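Dehydratase, IlvD/Edd family (Caulobacter crescentus, PDB 5OYN) catalyses the magnesium- and [2Fe-2S]-dependent dehydration of D-xylonate to 2-dehydro-3-deoxy-D-arabinonate in D-xylose degradation, and also dehydrates D-gluconate. Local coordinates at residues A[17-22]-A[127-132]; A[150-155]-A[588-593]; A[414-419]-A[452-457]; A[429-434]-A[521-526]. One frame throughout, in Å; residues are numbered along the deposited sequence.

Interaction 1 (A[17-22]-A[127-132])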
loop_
_atom_site.group_PDB
_atom_site.type_symbol
_atom_site.label_atom_id
_atom_site.label_comp_id
_atom_site.label_asym_id
_atom_site.label_seq_id
_atom_site.Cartn_x
_atom_site.Cartn_y
_atom_site.Cartn_z
ATOM N N ARG A 17 -7.049 -20.649 -26.238
ATOM C CA ARG A 17 -7.197 -21.409 -25.001
ATOM C C ARG A 17 -5.838 -21.381 -24.316
ATOM O O ARG A 17 -4.920 -22.124 -24.686
ATOM C CB ARG A 17 -7.685 -22.832 -25.254
ATOM C CG ARG A 17 -7.345 -23.809 -24.114
ATOM C CD ARG A 17 -8.285 -24.993 -24.042
ATOM N NE ARG A 17 -9.547 -24.626 -23.412
ATOM C CZ ARG A 17 -10.061 -25.266 -22.365
ATOM N NH1 ARG A 17 -9.415 -26.303 -21.841
ATOM N NH2 ARG A 17 -11.219 -24.875 -21.844
ATOM N N PHE A 18 -5.706 -20.497 -23.330
ATOM C CA PHE A 18 -4.469 -20.365 -22.588
ATOM C C PHE A 18 -4.314 -21.521 -21.600
ATOM O O PHE A 18 -5.289 -22.151 -21.189
ATOM C CB PHE A 18 -4.457 -19.029 -21.868
ATOM C CG PHE A 18 -4.566 -17.843 -22.781
ATOM C CD1 PHE A 18 -3.457 -17.377 -23.465
ATOM C CD2 PHE A 18 -5.766 -17.171 -22.926
ATOM C CE1 PHE A 18 -3.546 -16.270 -24.292
ATOM C CE2 PHE A 18 -5.863 -16.062 -23.752
ATOM C CZ PHE A 18 -4.749 -15.616 -24.444
ATOM N N ARG A 19 -3.068 -21.809 -21.218
ATOM C CA ARG A 19 -2.853 -22.900 -20.268
ATOM C C ARG A 19 -3.583 -22.655 -18.954
ATOM O O ARG A 19 -3.899 -23.610 -18.231
ATOM C CB ARG A 19 -1.367 -23.092 -20.001
ATOM C CG ARG A 19 -0.615 -21.809 -20.056
ATOM C CD ARG A 19 0.859 -22.058 -20.013
ATOM N NE ARG A 19 1.355 -22.264 -18.658
ATOM C CZ ARG A 19 1.765 -23.435 -18.195
ATOM N NH1 ARG A 19 1.711 -24.506 -18.984
ATOM N NH2 ARG A 19 2.225 -23.535 -16.952
ATOM N N SER A 20 -3.838 -21.387 -18.613
ATOM C CA SER A 20 -4.668 -21.091 -17.452
ATOM C C SER A 20 -5.978 -21.864 -17.518
ATOM O O SER A 20 -6.416 -22.439 -16.515
ATOM C CB SER A 20 -4.929 -19.586 -17.350
ATOM O OG SER A 20 -5.153 -18.986 -18.616
ATOM N N ARG A 21 -6.592 -21.930 -18.706
ATOM C CA ARG A 21 -7.864 -22.628 -18.865
ATOM C C ARG A 21 -7.794 -24.084 -18.434
ATOM O O ARG A 21 -8.831 -24.667 -18.121
ATOM C CB ARG A 21 -8.350 -22.542 -20.311
ATOM C CG ARG A 21 -8.557 -21.112 -20.819
ATOM C CD ARG A 21 -9.682 -20.399 -20.057
ATOM N NE ARG A 21 -9.202 -19.242 -19.285
ATOM C CZ ARG A 21 -9.967 -18.503 -18.478
ATOM N NH1 ARG A 21 -11.257 -18.790 -18.343
ATOM N NH2 ARG A 21 -9.451 -17.463 -17.823
ATOM N N ASP A 22 -6.609 -24.691 -18.385
ATOM C CA ASP A 22 -6.563 -26.060 -17.892
ATOM C C ASP A 22 -6.808 -26.147 -16.388
ATOM O O ASP A 22 -7.097 -27.236 -15.877
ATOM C CB ASP A 22 -5.235 -26.719 -18.241
ATOM C CG ASP A 22 -5.245 -28.214 -17.950
ATOM O OD1 ASP A 22 -5.964 -28.965 -18.657
ATOM O OD2 ASP A 22 -4.556 -28.633 -16.992
ATOM N N PRO A 127 -1.427 -21.481 -12.940
ATOM C CA PRO A 127 -2.112 -21.134 -14.194
ATOM C C PRO A 127 -1.669 -19.789 -14.744
ATOM O O PRO A 127 -2.455 -18.836 -14.791
ATOM C CB PRO A 127 -3.593 -21.117 -13.796
ATOM C CG PRO A 127 -3.578 -20.784 -12.370
ATOM C CD PRO A 127 -2.348 -21.443 -11.795
ATOM N N ILE A 128 -0.408 -19.709 -15.165
ATOM C CA ILE A 128 0.207 -18.472 -15.630
ATOM C C ILE A 128 0.413 -18.575 -17.134
ATOM O O ILE A 128 0.942 -19.579 -17.627
ATOM C CB ILE A 128 1.532 -18.208 -14.896
ATOM C CG1 ILE A 128 1.252 -17.912 -13.421
ATOM C CG2 ILE A 128 2.307 -17.064 -15.550
ATOM C CD1 ILE A 128 2.441 -18.163 -12.524
ATOM N N ASP A 129 -0.014 -17.541 -17.862
ATOM C CA ASP A 129 0.070 -17.527 -19.315
ATOM C C ASP A 129 1.280 -16.753 -19.817
ATOM O O ASP A 129 2.129 -17.311 -20.515
ATOM C CB ASP A 129 -1.204 -16.937 -19.904
ATOM C CG ASP A 129 -2.392 -17.800 -19.630
ATOM O OD1 ASP A 129 -2.211 -19.045 -19.668
ATOM O OD2 ASP A 129 -3.490 -17.242 -19.365
ATOM N N ALA A 130 1.350 -15.467 -19.510
ATOM C CA ALA A 130 2.495 -14.637 -19.831
ATOM C C ALA A 130 3.072 -14.097 -18.530
ATOM O O ALA A 130 2.480 -14.247 -17.455
ATOM C CB ALA A 130 2.099 -13.497 -20.776
ATOM N N VAL A 131 4.241 -13.458 -18.625
ATOM C CA VAL A 131 4.925 -12.939 -17.449
ATOM C C VAL A 131 5.538 -11.573 -17.741
ATOM O O VAL A 131 5.917 -11.256 -18.873
ATOM C CB VAL A 131 5.991 -13.926 -16.945
ATOM C CG1 VAL A 131 7.165 -13.957 -17.887
ATOM C CG2 VAL A 131 6.429 -13.547 -15.535
ATOM N N VAL A 132 5.588 -10.745 -16.702
ATOM C CA VAL A 132 6.323 -9.493 -16.714
ATOM C C VAL A 132 7.433 -9.635 -15.687
ATOM O O VAL A 132 7.164 -9.749 -14.485
ATOM C CB VAL A 132 5.422 -8.301 -16.400
ATOM C CG1 VAL A 132 6.258 -7.035 -16.314
ATOM C CG2 VAL A 132 4.345 -8.180 -17.454
#
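The approach to strand 130-135, an inner strand of the four-stranded parallel sheet in the N-terminal part of the fold, is where segment 17-22, which leads into the short helix 21-24, docks. The carboxylate of Asp-129 is the hub. Its CG stands beside the backbone N and anti to the carbonyl carbon (chi1 -66°), which sends both oxygens to Ser-20. OD1 takes the backbone N-H of Ser-20 at 3.0 Å between Ser-20 N and Asp-129 OD1, and OD2 takes the hydroxyl, with Ser-20 OG 2.5 Å from Asp-129 OD2. Each oxygen uses its syn lone pair, so one serine closes both mouths of the carboxylate. Phe-18 crosses the acid at about a right angle: its CB lies 3.1 Å from Asp-129 OD1, while the ring leads off to meet Tyr-259 edge-to-face. Arg-19 runs past the acid in the opposite direction, its chain bent at chi3, and gives its NE-H to the carbonyl of Ile-128. That bond, 2.9 Å from Arg-19 NE to Ile-128 O, lies in the guanidinium plane and nearly along the C=O axis; NH2 of the same arginine reaches His-124 O. CB of Pro-127 also packs 3.8 Å from Ser-20 CA. Asp-129 OD2 also accepts the backbone N-H of Ile-56 in the neighbouring strand 56-61. A buried carboxylate gripped by two N-H groups and a hydroxyl, with a guanidinium nearby but not paired to it, is probably kept ionised and is fixed in rotation.

Interaction 2 (A[150-155]-A[588-593])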
loop_
_atom_site.group_PDB
_atom_site.type_symbol
_atom_site.label_atom_id
_atom_site.label_comp_id
_atom_site.label_asym_id
_atom_site.label_seq_id
_atom_site.Cartn_x
_atom_site.Cartn_y
_atom_site.Cartn_z
ATOM N N THR A 150 13.412 -21.193 -20.142
ATOM C CA THR A 150 13.245 -22.609 -19.823
ATOM C C THR A 150 11.783 -23.011 -19.901
ATOM O O THR A 150 11.435 -24.044 -20.481
ATOM C CB THR A 150 13.796 -22.920 -18.432
ATOM O OG1 THR A 150 15.218 -22.743 -18.416
ATOM C CG2 THR A 150 13.476 -24.347 -18.044
ATOM N N VAL A 151 10.904 -22.194 -19.328
ATOM C CA VAL A 151 9.484 -22.501 -19.400
ATOM C C VAL A 151 8.921 -22.079 -20.746
ATOM O O VAL A 151 8.093 -22.785 -21.336
ATOM C CB VAL A 151 8.750 -21.845 -18.223
ATOM C CG1 VAL A 151 7.235 -21.939 -18.401
ATOM C CG2 VAL A 151 9.193 -22.506 -16.930
ATOM N N ASN A 152 9.378 -20.942 -21.262
ATOM C CA ASN A 152 9.017 -20.467 -22.597
ATOM C C ASN A 152 7.519 -20.189 -22.698
ATOM O O ASN A 152 6.795 -20.811 -23.475
ATOM C CB ASN A 152 9.468 -21.453 -23.685
ATOM C CG ASN A 152 9.551 -20.807 -25.058
ATOM O OD1 ASN A 152 9.971 -19.657 -25.190
ATOM N ND2 ASN A 152 9.162 -21.547 -26.088
ATOM N N ILE A 153 7.066 -19.242 -21.882
ATOM C CA ILE A 153 5.771 -18.593 -22.097
ATOM C C ILE A 153 6.080 -17.143 -22.449
ATOM O O ILE A 153 7.166 -16.657 -22.097
ATOM C CB ILE A 153 4.860 -18.703 -20.864
ATOM C CG1 ILE A 153 5.603 -18.295 -19.594
ATOM C CG2 ILE A 153 4.322 -20.105 -20.707
ATOM C CD1 ILE A 153 4.662 -17.872 -18.460
ATOM N N PRO A 154 5.197 -16.423 -23.141
ATOM C CA PRO A 154 5.528 -15.044 -23.537
ATOM C C PRO A 154 5.924 -14.196 -22.332
ATOM O O PRO A 154 5.246 -14.188 -21.302
ATOM C CB PRO A 154 4.241 -14.538 -24.196
ATOM C CG PRO A 154 3.461 -15.766 -24.544
ATOM C CD PRO A 154 3.844 -16.819 -23.567
ATOM N N ALA A 155 7.058 -13.505 -22.465
ATOM C CA ALA A 155 7.697 -12.780 -21.378
ATOM C C ALA A 155 8.083 -11.388 -21.848
ATOM O O ALA A 155 8.147 -11.113 -23.046
ATOM C CB ALA A 155 8.942 -13.510 -20.879
ATOM N N TYR A 588 16.804 -28.875 -19.906
ATOM C CA TYR A 588 15.343 -28.669 -19.906
ATOM C C TYR A 588 14.936 -27.470 -20.761
ATOM O O TYR A 588 15.362 -26.338 -20.499
ATOM C CB TYR A 588 14.831 -28.487 -18.476
ATOM C CG TYR A 588 15.096 -29.690 -17.617
ATOM C CD1 TYR A 588 16.292 -29.806 -16.921
ATOM C CD2 TYR A 588 14.167 -30.732 -17.524
ATOM C CE1 TYR A 588 16.565 -30.915 -16.146
ATOM C CE2 TYR A 588 14.433 -31.858 -16.749
ATOM C CZ TYR A 588 15.639 -31.940 -16.067
ATOM O OH TYR A 588 15.920 -33.036 -15.291
ATOM N N GLN A 589 14.078 -27.701 -21.757
ATOM C CA GLN A 589 13.711 -26.653 -22.701
ATOM C C GLN A 589 12.222 -26.699 -22.995
ATOM O O GLN A 589 11.608 -27.770 -23.003
ATOM C CB GLN A 589 14.471 -26.773 -24.026
ATOM C CG GLN A 589 15.973 -26.816 -23.875
ATOM C CD GLN A 589 16.613 -25.448 -23.973
ATOM O OE1 GLN A 589 16.092 -24.549 -24.641
ATOM N NE2 GLN A 589 17.758 -25.283 -23.306
ATOM N N ASP A 590 11.658 -25.515 -23.243
ATOM C CA ASP A 590 10.258 -25.351 -23.644
ATOM C C ASP A 590 9.303 -26.165 -22.760
ATOM O O ASP A 590 8.401 -26.854 -23.243
ATOM C CB ASP A 590 10.092 -25.707 -25.125
ATOM C CG ASP A 590 8.719 -25.340 -25.669
ATOM O OD1 ASP A 590 8.051 -24.478 -25.059
ATOM O OD2 ASP A 590 8.300 -25.917 -26.701
ATOM N N LEU A 591 9.492 -26.068 -21.436
ATOM C CA LEU A 591 8.699 -26.881 -20.514
ATOM C C LEU A 591 7.201 -26.589 -20.588
ATOM O O LEU A 591 6.403 -27.443 -20.186
ATOM C CB LEU A 591 9.169 -26.699 -19.070
ATOM C CG LEU A 591 10.654 -26.793 -18.741
ATOM C CD1 LEU A 591 10.856 -26.966 -17.239
ATOM C CD2 LEU A 591 11.303 -27.933 -19.500
ATOM N N ALA A 592 6.794 -25.422 -21.092
ATOM C CA ALA A 592 5.366 -25.119 -21.174
ATOM C C ALA A 592 4.661 -25.896 -22.270
ATOM O O ALA A 592 3.441 -25.765 -22.418
ATOM C CB ALA A 592 5.141 -23.623 -21.398
ATOM N N ALA A 593 5.402 -26.678 -23.055
ATOM C CA ALA A 593 4.774 -27.497 -24.083
ATOM C C ALA A 593 3.982 -28.649 -23.477
ATOM O O ALA A 593 2.932 -29.024 -24.014
ATOM C CB ALA A 593 5.832 -28.028 -25.047
#
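Thr-150 and Leu-591 lie side by side and point the same way, CG2 of Thr-150 resting 3.8 Å from Leu-591 CD1. Asn-152 and Asp-590, by contrast, cross obliquely, with amide and carboxylate planes 79° apart. CG of Asn-152 is anti to its backbone N (chi1 -160°), and ND2 donates to Asp-590 OD1 over 3.3 Å; the acceptor lies in the amide plane, yet the donor stands above the carboxylate plane. The other end of the amide, OD1, accepts the backbone N-H of Leu-265, so both ends are held. An alanine at Asn-152 would remove both bonds and would probably loosen the join with Asp-590 and helix 264-267, besides making the positive phi of this position harder to hold. Next along the segments, the methyl of Ala-592 touches both Val-151 CG1 and Ile-153 CG2, 3.7 Å from the latter. Two backbone bonds run alongside: Leu-591 N to Thr-150 O at 3.0 Å, almost straight at 174°, and Ala-592 N to Val-151 O at 2.9 Å. The arrangement is that of a helix C-terminus whose last carbonyls are capped by N-H groups from a distant segment, here the 3-10 turn 591-593 near the chain's C-terminus closing helix 141-151.

Interaction 3 (A[414-419]-A[452-457])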
loop_
_atom_site.group_PDB
_atom_site.type_symbol
_atom_site.label_atom_id
_atom_site.label_comp_id
_atom_site.label_asym_id
_atom_site.label_seq_id
_atom_site.Cartn_x
_atom_site.Cartn_y
_atom_site.Cartn_z
ATOM N N ARG A 414 48.364 2.713 -19.579
ATOM C CA ARG A 414 48.830 2.469 -20.938
ATOM C C ARG A 414 50.310 2.813 -21.081
ATOM O O ARG A 414 51.114 1.971 -21.496
ATOM C CB ARG A 414 47.986 3.266 -21.929
ATOM C CG ARG A 414 48.249 2.905 -23.381
ATOM C CD ARG A 414 47.207 3.493 -24.314
ATOM N NE ARG A 414 45.859 3.028 -23.985
ATOM C CZ ARG A 414 45.338 1.865 -24.380
ATOM N NH1 ARG A 414 46.046 1.023 -25.136
ATOM N NH2 ARG A 414 44.101 1.545 -24.013
ATOM N N LYS A 415 50.691 4.042 -20.715
ATOM C CA LYS A 415 52.087 4.468 -20.810
ATOM C C LYS A 415 53.030 3.550 -20.042
ATOM O O LYS A 415 54.163 3.335 -20.471
ATOM C CB LYS A 415 52.240 5.900 -20.292
ATOM C CG LYS A 415 52.031 6.970 -21.353
ATOM C CD LYS A 415 52.130 8.372 -20.760
ATOM C CE LYS A 415 50.989 9.263 -21.253
ATOM N NZ LYS A 415 50.553 10.258 -20.219
ATOM N N ARG A 416 52.590 2.996 -18.917
ATOM C CA ARG A 416 53.503 2.235 -18.074
ATOM C C ARG A 416 53.776 0.837 -18.624
ATOM O O ARG A 416 54.919 0.366 -18.575
ATOM C CB ARG A 416 52.951 2.147 -16.646
ATOM C CG ARG A 416 53.942 1.568 -15.641
ATOM C CD ARG A 416 53.368 1.451 -14.236
ATOM N NE ARG A 416 52.573 2.614 -13.856
ATOM C CZ ARG A 416 53.093 3.742 -13.385
ATOM N NH1 ARG A 416 54.413 3.851 -13.236
ATOM N NH2 ARG A 416 52.298 4.758 -13.061
ATOM N N TYR A 417 52.759 0.154 -19.144
ATOM C CA TYR A 417 52.918 -1.250 -19.508
ATOM C C TYR A 417 52.758 -1.531 -20.992
ATOM O O TYR A 417 53.530 -2.315 -21.551
ATOM C CB TYR A 417 51.920 -2.121 -18.735
ATOM C CG TYR A 417 51.930 -1.897 -17.243
ATOM C CD1 TYR A 417 52.872 -2.522 -16.430
ATOM C CD2 TYR A 417 50.985 -1.064 -16.642
ATOM C CE1 TYR A 417 52.877 -2.318 -15.057
ATOM C CE2 TYR A 417 50.979 -0.856 -15.273
ATOM C CZ TYR A 417 51.923 -1.484 -14.487
ATOM O OH TYR A 417 51.913 -1.266 -13.131
ATOM N N LEU A 418 51.768 -0.936 -21.647
ATOM C CA LEU A 418 51.477 -1.269 -23.031
ATOM C C LEU A 418 52.179 -0.351 -24.021
ATOM O O LEU A 418 51.763 -0.286 -25.184
ATOM C CB LEU A 418 49.968 -1.235 -23.274
ATOM C CG LEU A 418 49.072 -1.626 -22.103
ATOM C CD1 LEU A 418 47.612 -1.417 -22.476
ATOM C CD2 LEU A 418 49.318 -3.066 -21.654
ATOM N N SER A 419 53.234 0.353 -23.598
ATOM C CA SER A 419 53.810 1.399 -24.438
ATOM C C SER A 419 55.313 1.234 -24.706
ATOM O O SER A 419 55.974 2.214 -25.073
ATOM C CB SER A 419 53.530 2.770 -23.812
ATOM O OG SER A 419 52.313 3.307 -24.297
ATOM N N ASP A 452 56.509 -3.623 -6.534
ATOM C CA ASP A 452 56.835 -2.394 -7.252
ATOM C C ASP A 452 56.036 -2.366 -8.548
ATOM O O ASP A 452 55.221 -3.254 -8.816
ATOM C CB ASP A 452 58.345 -2.264 -7.503
ATOM C CG ASP A 452 58.954 -3.478 -8.237
ATOM O OD1 ASP A 452 58.240 -4.193 -8.987
ATOM O OD2 ASP A 452 60.174 -3.712 -8.062
ATOM N N GLU A 453 56.313 -1.356 -9.374
ATOM C CA GLU A 453 55.490 -1.061 -10.542
ATOM C C GLU A 453 55.417 -2.199 -11.555
ATOM O O GLU A 453 54.537 -2.175 -12.422
ATOM C CB GLU A 453 56.025 0.200 -11.206
ATOM C CG GLU A 453 56.846 1.023 -10.239
ATOM C CD GLU A 453 57.536 2.180 -10.915
ATOM O OE1 GLU A 453 57.762 3.215 -10.240
ATOM O OE2 GLU A 453 57.838 2.053 -12.124
ATOM N N ARG A 454 56.298 -3.195 -11.483
ATOM C CA ARG A 454 56.314 -4.254 -12.486
ATOM C C ARG A 454 55.758 -5.573 -11.954
ATOM O O ARG A 454 56.069 -6.639 -12.498
ATOM C CB ARG A 454 57.727 -4.448 -13.044
ATOM C CG ARG A 454 58.525 -3.154 -13.223
ATOM C CD ARG A 454 57.970 -2.260 -14.323
ATOM N NE ARG A 454 57.482 -3.020 -15.475
ATOM C CZ ARG A 454 57.012 -2.462 -16.592
ATOM N NH1 ARG A 454 56.978 -1.134 -16.712
ATOM N NH2 ARG A 454 56.575 -3.227 -17.589
ATOM N N CYS A 455 54.921 -5.523 -10.921
ATOM C CA CYS A 455 54.230 -6.704 -10.422
ATOM C C CYS A 455 52.827 -6.791 -11.018
ATOM O O CYS A 455 52.317 -5.844 -11.619
ATOM C CB CYS A 455 54.170 -6.686 -8.891
ATOM S SG CYS A 455 55.763 -6.266 -8.121
ATOM N N ILE A 456 52.212 -7.962 -10.864
ATOM C CA ILE A 456 50.824 -8.185 -11.256
ATOM C C ILE A 456 50.125 -8.920 -10.114
ATOM O O ILE A 456 50.555 -10.008 -9.711
ATOM C CB ILE A 456 50.706 -8.963 -12.583
ATOM C CG1 ILE A 456 49.259 -9.386 -12.832
ATOM C CG2 ILE A 456 51.645 -10.176 -12.612
ATOM C CD1 ILE A 456 48.991 -9.799 -14.249
ATOM N N LEU A 457 49.058 -8.322 -9.584
ATOM C CA LEU A 457 48.376 -8.893 -8.431
ATOM C C LEU A 457 47.398 -9.973 -8.876
ATOM O O LEU A 457 46.578 -9.763 -9.777
ATOM C CB LEU A 457 47.669 -7.799 -7.638
ATOM C CG LEU A 457 48.595 -6.613 -7.318
ATOM C CD1 LEU A 457 47.798 -5.410 -6.832
ATOM C CD2 LEU A 457 49.681 -6.995 -6.308
#
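Segment 414-419 holds the last turn of helix 411-417, with Leu-418 the first residue to leave it, and segment 452-457 makes a type I beta turn from Asp-452 to Cys-455 before entering strand 455-460. The backbones stay well apart, with 8.4 Å from Tyr-417 CA to Arg-454 CA, so side chains bridge the gap. Tyr-417, its CG beside the backbone N (chi1 -51°), reaches the turn with its hydroxyl: OH donates a hydrogen bond to Glu-453 O, 2.9 Å away and in the plane of that carbonyl; the oxygen lies at the edge of the tyrosine ring, near its plane. Arg-454 slides past it in the opposite direction. Bent at chi2 and chi3, it folds back so that NH1 donates to Arg-416 O over 3.2 Å, from above the carbonyl plane. One face of its guanidinium lies against CD1 of Tyr-417, off-centre toward the rim, 3.9 Å from Arg-454 NH2 to Tyr-417 CD1, the two planes 53° apart. CG of Arg-416 lies over the centre of the tyrosine ring, 3.8 Å above it. A leucine at Tyr-417 would lose the hydroxyl bond to the turn and the ring beneath Arg-416, and would probably leave the helix end less firmly held. Arg-416 NH1 and Glu-453 OE2 are opposite charges 4.0 Å apart, too far for a salt bridge. The tyrosine ring also meets Phe-413 of its own helix and Phe-427 of strand 426-435, which places the helix end against the mixed sheet.

Interaction 4 (A[429-434]-A[521-526])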
loop_
_atom_site.group_PDB
_atom_site.type_symbol
_atom_site.label_atom_id
_atom_site.label_comp_id
_atom_site.label_asym_id
_atom_site.label_seq_id
_atom_site.Cartn_x
_atom_site.Cartn_y
_atom_site.Cartn_z
ATOM N N ALA A 429 55.344 -9.132 -16.092
ATOM C CA ALA A 429 55.246 -8.692 -14.709
ATOM C C ALA A 429 55.472 -9.869 -13.769
ATOM O O ALA A 429 55.433 -11.039 -14.166
ATOM C CB ALA A 429 53.897 -8.025 -14.424
ATOM N N ARG A 430 55.701 -9.532 -12.502
ATOM C CA ARG A 430 56.020 -10.497 -11.460
ATOM C C ARG A 430 54.770 -10.778 -10.634
ATOM O O ARG A 430 54.191 -9.859 -10.045
ATOM C CB ARG A 430 57.141 -9.962 -10.572
ATOM C CG ARG A 430 57.501 -10.871 -9.420
ATOM C CD ARG A 430 58.828 -10.468 -8.871
ATOM N NE ARG A 430 58.726 -9.301 -8.009
ATOM C CZ ARG A 430 58.435 -9.384 -6.715
ATOM N NH1 ARG A 430 58.217 -10.584 -6.163
ATOM N NH2 ARG A 430 58.363 -8.273 -5.979
ATOM N N ALA A 431 54.372 -12.045 -10.569
ATOM C CA ALA A 431 53.118 -12.397 -9.919
ATOM C C ALA A 431 53.210 -12.231 -8.402
ATOM O O ALA A 431 54.181 -12.659 -7.774
ATOM C CB ALA A 431 52.733 -13.831 -10.274
ATOM N N ILE A 432 52.194 -11.598 -7.817
ATOM C CA ILE A 432 51.975 -11.567 -6.370
ATOM C C ILE A 432 50.640 -12.261 -6.135
ATOM O O ILE A 432 49.578 -11.676 -6.387
ATOM C CB ILE A 432 51.964 -10.143 -5.808
ATOM C CG1 ILE A 432 53.095 -9.315 -6.433
ATOM C CG2 ILE A 432 52.042 -10.175 -4.286
ATOM C CD1 ILE A 432 54.465 -9.583 -5.841
ATOM N N VAL A 433 50.684 -13.505 -5.657
ATOM C CA VAL A 433 49.515 -14.379 -5.605
ATOM C C VAL A 433 48.898 -14.348 -4.214
ATOM O O VAL A 433 49.608 -14.391 -3.198
ATOM C CB VAL A 433 49.893 -15.815 -6.007
ATOM C CG1 VAL A 433 48.667 -16.730 -5.990
ATOM C CG2 VAL A 433 50.541 -15.804 -7.372
ATOM N N PHE A 434 47.565 -14.282 -4.168
ATOM C CA PHE A 434 46.807 -14.290 -2.926
ATOM C C PHE A 434 45.726 -15.352 -2.998
ATOM O O PHE A 434 45.121 -15.565 -4.055
ATOM C CB PHE A 434 46.173 -12.942 -2.656
ATOM C CG PHE A 434 47.145 -11.820 -2.633
ATOM C CD1 PHE A 434 47.934 -11.595 -1.512
ATOM C CD2 PHE A 434 47.273 -10.981 -3.724
ATOM C CE1 PHE A 434 48.845 -10.547 -1.480
ATOM C CE2 PHE A 434 48.176 -9.930 -3.699
ATOM C CZ PHE A 434 48.964 -9.711 -2.573
ATOM N N SER A 521 46.191 -22.847 -10.214
ATOM C CA SER A 521 46.432 -23.652 -9.018
ATOM C C SER A 521 47.918 -23.827 -8.738
ATOM O O SER A 521 48.305 -23.997 -7.577
ATOM C CB SER A 521 45.755 -25.021 -9.125
ATOM O OG SER A 521 45.752 -25.509 -10.452
ATOM N N TRP A 522 48.769 -23.775 -9.768
ATOM C CA TRP A 522 50.191 -24.012 -9.575
ATOM C C TRP A 522 51.041 -22.754 -9.634
ATOM O O TRP A 522 52.240 -22.832 -9.341
ATOM C CB TRP A 522 50.725 -25.036 -10.593
ATOM C CG TRP A 522 50.380 -24.831 -12.061
ATOM C CD1 TRP A 522 49.461 -25.542 -12.802
ATOM C CD2 TRP A 522 50.993 -23.908 -12.970
ATOM N NE1 TRP A 522 49.453 -25.095 -14.107
ATOM C CE2 TRP A 522 50.377 -24.089 -14.234
ATOM C CE3 TRP A 522 51.984 -22.933 -12.837
ATOM C CZ2 TRP A 522 50.728 -23.331 -15.352
ATOM C CZ3 TRP A 522 52.335 -22.179 -13.955
ATOM C CH2 TRP A 522 51.709 -22.385 -15.194
ATOM N N LEU A 523 50.469 -21.607 -9.990
ATOM C CA LEU A 523 51.249 -20.377 -10.029
ATOM C C LEU A 523 51.710 -19.991 -8.626
ATOM O O LEU A 523 51.046 -20.277 -7.625
ATOM C CB LEU A 523 50.432 -19.255 -10.663
ATOM C CG LEU A 523 50.948 -17.817 -10.653
ATOM C CD1 LEU A 523 51.757 -17.500 -11.903
ATOM C CD2 LEU A 523 49.760 -16.894 -10.577
ATOM N N ARG A 524 52.887 -19.380 -8.549
ATOM C CA ARG A 524 53.462 -19.009 -7.267
ATOM C C ARG A 524 54.049 -17.614 -7.373
ATOM O O ARG A 524 54.511 -17.199 -8.438
ATOM C CB ARG A 524 54.539 -20.002 -6.808
ATOM C CG ARG A 524 54.137 -21.466 -6.909
ATOM C CD ARG A 524 53.285 -21.900 -5.730
ATOM N NE ARG A 524 52.940 -23.321 -5.768
ATOM C CZ ARG A 524 51.734 -23.791 -6.084
ATOM N NH1 ARG A 524 50.753 -22.948 -6.398
ATOM N NH2 ARG A 524 51.504 -25.105 -6.090
ATOM N N THR A 525 54.010 -16.888 -6.254
ATOM C CA THR A 525 54.556 -15.537 -6.206
ATOM C C THR A 525 56.000 -15.538 -6.703
ATOM O O THR A 525 56.742 -16.503 -6.510
ATOM C CB THR A 525 54.460 -14.998 -4.774
ATOM O OG1 THR A 525 53.092 -15.039 -4.347
ATOM C CG2 THR A 525 54.953 -13.573 -4.679
ATOM N N GLY A 526 56.392 -14.465 -7.385
ATOM C CA GLY A 526 57.714 -14.365 -7.951
ATOM C C GLY A 526 57.838 -14.873 -9.374
ATOM O O GLY A 526 58.788 -14.485 -10.075
#
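Thr-525 carries this contact between the loop before strand 528-532 and strand 426-435. Its CB lies 3.8 Å from Ala-431 O, and the two branches part from there. OG1, anti to the carbonyl carbon (chi1 -57°), accepts the backbone N-H of Val-433 at 3.1 Å between Val-433 N and Thr-525 OG1, with an angle of 164° at the hydrogen. CG2, anti to the backbone N, turns the other way, 3.3 Å from Ala-431 O and 4.0 Å from Ile-432 CA. The following residue completes the grip: Gly-526 N donates to Ala-431 O at 2.9 Å, in the carbonyl plane, and CG of Arg-430 lies against the glycine CA. The positive phi of Gly-526 would jam a CB against the preceding carbonyl. Beside the threonine, Leu-523 crosses Val-433 obliquely, its CD2 3.5 Å from Val-433 CG2, while CD1 faces Ala-431 CB. Toward the start of the strand, Ala-431 and Ala-429 pair through backbone bonds with Asp-527 and Ile-529, so the loop is already closing on the strand before regular antiparallel pairing begins. A hydroxyl thus takes the place of a backbone acceptor for Val-433 N, so that Val-433 N and Ala-431 O both have partners next to an apolar patch of leucine, valine and alanine.

The four contacts form two pairs on opposite sides of the chain's centre. Interactions 1 and 2 are buried, their centres about 12 Å apart, and both touch the parallel sheet: Val-131 N probably bonds to Pro-154 O, and each brings a terminal part of the chain onto the N-terminal half. Interactions 3 and 4 are only partly buried and serve the mixed sheet, where strands 455-460 and 426-435 are neighbours; Ile-456 and Arg-454 probably bond to Arg-430. Chemistry follows place: a buried carboxylate in interaction 1, capped helix carbonyls in interaction 2, long arginine and tyrosine arms bridging a gap in interaction 3, and a loop hydroxyl bonded to a strand N-H beside apolar packing in interaction 4.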